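Local structure of Cow rumen GH26 endo-mannanase (Metagenome, 6UEH) at residues N416-E419 / N420-I424. The protein probably hydrolyses internal beta-1,4-mannosidic linkages of mannans such as galactomannan, as an endo-acting mannanase of glycoside hydrolase family 26. Sequence-based numbering, arbitrary orientation.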
loop_
_atom_site.group_PDB
_atom_site.type_symbol
_atom_site.label_atom_id
_atom_site.label_comp_id
_atom_site.label_asym_id
_atom_site.label_seq_id
_atom_site.Cartn_x
_atom_site.Cartn_y
_atom_site.Cartn_z
ATOM N N ASN A 416 3.916 0.006 9.761
ATOM C CA ASN A 416 3.941 -0.636 11.061
ATOM C C ASN A 416 3.613 -2.124 10.971
ATOM O O ASN A 416 4.064 -2.905 11.807
ATOM C CB ASN A 416 2.990 0.080 12.017
ATOM C CG ASN A 416 3.528 1.429 12.455
ATOM O OD1 ASN A 416 4.431 1.505 13.287
ATOM N ND2 ASN A 416 2.984 2.501 11.888
ATOM N N PHE A 417 2.850 -2.512 9.951
ATOM C CA PHE A 417 2.589 -3.927 9.686
ATOM C C PHE A 417 3.900 -4.700 9.551
ATOM O O PHE A 417 4.082 -5.748 10.167
ATOM C CB PHE A 417 1.758 -4.111 8.412
ATOM C CG PHE A 417 0.270 -4.085 8.635
ATOM C CD1 PHE A 417 -0.261 -4.098 9.913
ATOM C CD2 PHE A 417 -0.599 -4.062 7.554
ATOM C CE1 PHE A 417 -1.631 -4.078 10.110
ATOM C CE2 PHE A 417 -1.968 -4.044 7.744
ATOM C CZ PHE A 417 -2.485 -4.052 9.023
ATOM N N VAL A 418 4.811 -4.171 8.742
ATOM C CA VAL A 418 6.092 -4.827 8.507
ATOM C C VAL A 418 7.197 -4.260 9.392
ATOM O O VAL A 418 8.367 -4.595 9.214
ATOM C CB VAL A 418 6.519 -4.706 7.034
ATOM C CG1 VAL A 418 5.519 -5.421 6.134
ATOM C CG2 VAL A 418 6.657 -3.243 6.637
ATOM N N GLU A 419 6.819 -3.408 10.343
ATOM C CA GLU A 419 7.766 -2.793 11.276
ATOM C C GLU A 419 8.901 -2.077 10.547
ATOM O O GLU A 419 10.063 -2.163 10.954
ATOM C CB GLU A 419 8.342 -3.843 12.235
ATOM C CG GLU A 419 7.296 -4.593 13.049
ATOM C CD GLU A 419 7.902 -5.654 13.953
ATOM O OE1 GLU A 419 9.141 -5.662 14.127
ATOM O OE2 GLU A 419 7.139 -6.485 14.490
ATOM N N ASN A 420 8.552 -1.381 9.467
ATOM C CA ASN A 420 9.513 -0.648 8.644
ATOM C C ASN A 420 10.688 -1.511 8.173
ATOM O O ASN A 420 11.815 -1.029 8.055
ATOM C CB ASN A 420 10.038 0.574 9.407
ATOM C CG ASN A 420 10.666 1.610 8.492
ATOM O OD1 ASN A 420 10.290 1.733 7.326
ATOM N ND2 ASN A 420 11.630 2.358 9.016
ATOM N N LYS A 421 10.428 -2.789 7.911
ATOM C CA LYS A 421 11.478 -3.680 7.425
ATOM C C LYS A 421 11.392 -3.877 5.914
ATOM O O LYS A 421 12.307 -4.421 5.296
ATOM C CB LYS A 421 11.413 -5.030 8.141
ATOM C CG LYS A 421 11.632 -4.925 9.639
ATOM C CD LYS A 421 12.005 -6.261 10.247
ATOM C CE LYS A 421 12.185 -6.136 11.752
ATOM N NZ LYS A 421 13.078 -4.998 12.108
ATOM N N LYS A 422 10.284 -3.434 5.327
ATOM C CA LYS A 422 10.104 -3.485 3.881
ATOM C C LYS A 422 9.700 -2.111 3.356
ATOM O O LYS A 422 8.974 -1.371 4.022
ATOM C CB LYS A 422 9.045 -4.526 3.495
ATOM C CG LYS A 422 9.238 -5.901 4.124
ATOM C CD LYS A 422 10.498 -6.591 3.628
ATOM C CE LYS A 422 10.701 -7.923 4.336
ATOM N NZ LYS A 422 11.907 -8.652 3.853
ATOM N N MET A 423 10.178 -1.769 2.165
ATOM C CA MET A 423 9.759 -0.538 1.508
ATOM C C MET A 423 8.315 -0.662 1.039
ATOM O O MET A 423 7.849 -1.756 0.718
ATOM C CB MET A 423 10.676 -0.210 0.329
ATOM C CG MET A 423 12.081 0.190 0.735
ATOM S SD MET A 423 13.124 0.546 -0.686
ATOM C CE MET A 423 13.221 -1.070 -1.453
ATOM N N ILE A 424 7.611 0.465 1.008
ATOM C CA ILE A 424 6.201 0.479 0.639
ATOM C C ILE A 424 5.953 1.392 -0.550
ATOM O O ILE A 424 6.489 2.499 -0.610
ATOM C CB ILE A 424 5.334 0.933 1.812
ATOM C CG1 ILE A 424 5.672 0.100 3.043
ATOM C CG2 ILE A 424 3.851 0.820 1.472
ATOM C CD1 ILE A 424 4.809 0.399 4.174
#
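V418 meets K422 across the beta-turn of residues 418-421 that leads from helix 408-417 toward strand 423-429. Its CG2 methyl is directed at the backbone of K422, 4.1 Å from K422 CB and 3.9 Å from K422 N, an N-H buried here without a hydrogen-bond partner. Both side chains also rest on I383 of strand 382-387, while the ammonium of K422, its chain bent at chi2 (-66°), runs away to the carbonyls of D377 and V380. On the more exposed flank, E419 and K421 extend side by side in the same direction. K421 CG, anti to its own carbonyl carbon (chi1 -62°), passes 3.3 Å from V418 O, and K421 CE comes within 3.9 Å of E419 OE1. The charged ends, E419 OE1 and K421 NZ, stay 4.5 Å apart, too far for a salt bridge. At the base of these two side chains, K421 N donates to V418 O over 3.0 Å, from above the carbonyl plane in a bent bond (142°). The central turn residues, E419 and N420, both have positive phi; E419 is also C-prime of a Schellman motif (N420 N to L415 O, and weakly E419 N to N416 O). Backbone bonds of modest geometry thus mainly hold the turn, at the cost of one buried, unpaired N-H.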